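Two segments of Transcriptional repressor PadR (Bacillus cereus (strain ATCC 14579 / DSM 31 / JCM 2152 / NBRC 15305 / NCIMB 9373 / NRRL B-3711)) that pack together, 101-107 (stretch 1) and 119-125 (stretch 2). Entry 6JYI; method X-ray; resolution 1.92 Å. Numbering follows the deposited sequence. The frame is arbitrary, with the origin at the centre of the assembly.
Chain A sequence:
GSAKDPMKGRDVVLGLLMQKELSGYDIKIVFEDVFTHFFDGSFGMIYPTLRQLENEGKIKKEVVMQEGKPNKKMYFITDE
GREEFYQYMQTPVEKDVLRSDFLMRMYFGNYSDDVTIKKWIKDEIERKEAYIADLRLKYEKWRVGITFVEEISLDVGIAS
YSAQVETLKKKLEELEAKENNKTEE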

# COMPACT_ATOMS: atom_id res chain seq x y z
N ASP A 101 -0.20 9.16 2.55
CA ASP A 101 -0.06 10.60 2.78
C ASP A 101 -0.95 11.05 3.95
O ASP A 101 -0.52 11.84 4.80
CB ASP A 101 -0.43 11.33 1.49
CG ASP A 101 -0.11 12.80 1.51
OD1 ASP A 101 0.70 13.28 2.32
OD2 ASP A 101 -0.69 13.50 0.67
N PHE A 102 -2.18 10.53 3.99
CA PHE A 102 -3.10 10.83 5.09
C PHE A 102 -2.54 10.48 6.50
O PHE A 102 -2.64 11.29 7.41
CB PHE A 102 -4.43 10.11 4.91
CG PHE A 102 -5.31 10.17 6.12
CD1 PHE A 102 -6.01 11.34 6.43
CD2 PHE A 102 -5.45 9.06 6.96
CE1 PHE A 102 -6.82 11.39 7.56
CE2 PHE A 102 -6.26 9.12 8.09
CZ PHE A 102 -6.94 10.28 8.39
N LEU A 103 -1.98 9.29 6.68
CA LEU A 103 -1.42 8.95 7.98
C LEU A 103 -0.21 9.83 8.34
O LEU A 103 0.00 10.10 9.52
CB LEU A 103 -1.11 7.47 8.11
CG LEU A 103 -2.34 6.55 8.10
CD1 LEU A 103 -1.97 5.06 8.08
CD2 LEU A 103 -3.25 6.87 9.28
N MSE A 104 0.55 10.27 7.34
CA MSE A 104 1.69 11.17 7.61
C MSE A 104 1.19 12.57 7.99
O MSE A 104 1.78 13.22 8.84
CB MSE A 104 2.58 11.24 6.37
CG MSE A 104 3.86 11.99 6.56
SE MSE A 104 5.08 11.10 7.82
CE MSE A 104 5.49 9.53 6.79
N ARG A 105 0.07 13.00 7.39
CA ARG A 105 -0.55 14.28 7.77
C ARG A 105 -0.99 14.22 9.23
O ARG A 105 -0.76 15.17 9.99
CB ARG A 105 -1.75 14.63 6.91
CG ARG A 105 -1.51 14.72 5.41
CD ARG A 105 -0.53 15.80 4.97
NE ARG A 105 -0.40 15.75 3.50
CZ ARG A 105 -0.86 16.63 2.63
NH1 ARG A 105 -1.49 17.75 3.01
NH2 ARG A 105 -0.67 16.41 1.33
N MSE A 106 -1.59 13.09 9.62
CA MSE A 106 -1.97 12.90 11.01
C MSE A 106 -0.72 12.89 11.90
O MSE A 106 -0.72 13.51 12.96
CB MSE A 106 -2.75 11.62 11.24
CG MSE A 106 -4.05 11.53 10.50
SE MSE A 106 -5.35 12.86 11.04
CE MSE A 106 -5.23 14.02 9.49
N TYR A 107 0.35 12.25 11.44
CA TYR A 107 1.58 12.21 12.21
C TYR A 107 2.12 13.64 12.48
O TYR A 107 2.59 13.95 13.58
CB TYR A 107 2.63 11.32 11.56
CG TYR A 107 3.82 11.12 12.44
CD1 TYR A 107 3.79 10.21 13.51
CD2 TYR A 107 4.95 11.90 12.28
CE1 TYR A 107 4.90 10.08 14.37
CE2 TYR A 107 6.02 11.78 13.11
CZ TYR A 107 6.01 10.85 14.13
OH TYR A 107 7.11 10.76 14.94
N LYS A 119 -11.43 17.91 8.74
CA LYS A 119 -11.77 17.80 7.29
C LYS A 119 -11.08 16.63 6.65
O LYS A 119 -11.69 15.85 5.90
CB LYS A 119 -11.36 19.07 6.52
CG LYS A 119 -11.65 19.05 5.00
CD LYS A 119 -13.14 18.81 4.72
CE LYS A 119 -13.62 19.32 3.33
NZ LYS A 119 -13.63 18.19 2.31
N TRP A 120 -9.78 16.52 6.90
CA TRP A 120 -9.01 15.41 6.35
C TRP A 120 -9.56 14.06 6.79
O TRP A 120 -9.67 13.13 5.98
CB TRP A 120 -7.55 15.54 6.78
CG TRP A 120 -6.80 16.55 5.99
CD1 TRP A 120 -7.10 17.02 4.74
CD2 TRP A 120 -5.56 17.16 6.35
NE1 TRP A 120 -6.14 17.89 4.31
CE2 TRP A 120 -5.18 17.99 5.28
CE3 TRP A 120 -4.74 17.08 7.47
CZ2 TRP A 120 -4.01 18.77 5.30
CZ3 TRP A 120 -3.58 17.84 7.49
CH2 TRP A 120 -3.23 18.67 6.41
N ILE A 121 -9.93 13.95 8.07
CA ILE A 121 -10.51 12.71 8.58
C ILE A 121 -11.83 12.40 7.88
O ILE A 121 -12.08 11.28 7.46
CB ILE A 121 -10.68 12.70 10.13
CG1 ILE A 121 -9.31 12.56 10.81
CG2 ILE A 121 -11.59 11.54 10.58
CD1 ILE A 121 -9.35 12.84 12.29
N LYS A 122 -12.66 13.42 7.70
CA LYS A 122 -13.98 13.22 7.10
C LYS A 122 -13.83 12.81 5.64
O LYS A 122 -14.51 11.88 5.18
CB LYS A 122 -14.87 14.48 7.26
N ASP A 123 -12.91 13.46 4.92
CA ASP A 123 -12.58 13.04 3.54
C ASP A 123 -12.13 11.58 3.44
O ASP A 123 -12.50 10.86 2.50
CB ASP A 123 -11.45 13.91 2.97
CG ASP A 123 -11.87 15.33 2.78
OD1 ASP A 123 -13.08 15.56 2.68
OD2 ASP A 123 -10.98 16.21 2.78
N GLU A 124 -11.31 11.17 4.40
CA GLU A 124 -10.76 9.80 4.44
C GLU A 124 -11.84 8.75 4.73
O GLU A 124 -11.88 7.68 4.10
CB GLU A 124 -9.67 9.72 5.50
CG GLU A 124 -8.85 8.47 5.43
CD GLU A 124 -8.05 8.39 4.15
OE1 GLU A 124 -8.02 9.40 3.40
OE2 GLU A 124 -7.45 7.32 3.93
N ILE A 125 -12.74 9.08 5.65
CA ILE A 125 -13.90 8.25 5.91
C ILE A 125 -14.74 8.10 4.63
O ILE A 125 -15.10 6.99 4.23
CB ILE A 125 -14.74 8.83 7.07
CG1 ILE A 125 -14.00 8.61 8.40
CG2 ILE A 125 -16.12 8.20 7.12
CD1 ILE A 125 -14.62 9.33 9.62

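Residues 101-107 and 119-125 are helical segments that run nearly antiparallel, their axes 157° apart in direction and 11.0 Å apart at closest approach. That gap is wide enough for large side chains to fill, and no hydrogen bond crosses it; the contact rests on packing, with 352 Å² buried over both sides.

Lys119 opens stretch 2 without touching stretch 1; Lys119 NZ instead lies 2.7 Å from OD1 of Asp123 in a salt bridge. Trp120 follows with its CA-to-CB bond directed toward stretch 1, and as a residue loses more surface to the partner than any other here. Arg105 lays the aliphatic CG over one face of the indole and brings NH1 to 3.6 Å from CZ2 of Trp120, while selenomethionine Met106 sets CE 3.7 Å from CE3 of Trp120, at the ring edge. Arg105 suits this place because its methylenes can pack on the indole while its charge is met within stretch 1: NE donates to OD1 of Asp101 at 3.0 Å, and NH2 to OD2 at 3.0 Å. The backbone O of Trp120 lies 3.7 Å from CE1 of Phe102. Phe102 points its CA-to-CB bond toward stretch 2, and its flat apolar ring is large enough to meet Trp120, Ile121 and Glu124 together.

Ile121 points sideways, yet its branched, wholly apolar side chain offers Ile121 CG1 to CZ of Phe102, at 4.1 Å, and SE of Met106, at 4.0 Å. Lys122, modelled only to CB, points away, and Asp123 makes no contact across the interface.

Glu124 points toward stretch 1. Glu124 CG stands over the face of Phe102, 3.7 Å from the ring centroid and 10° off the normal, a CH-pi contact, with CB and CD also close to the ring. OE2 is hydrogen-bonded elsewhere in the structure, which satisfies that oxygen of a buried acidic residue.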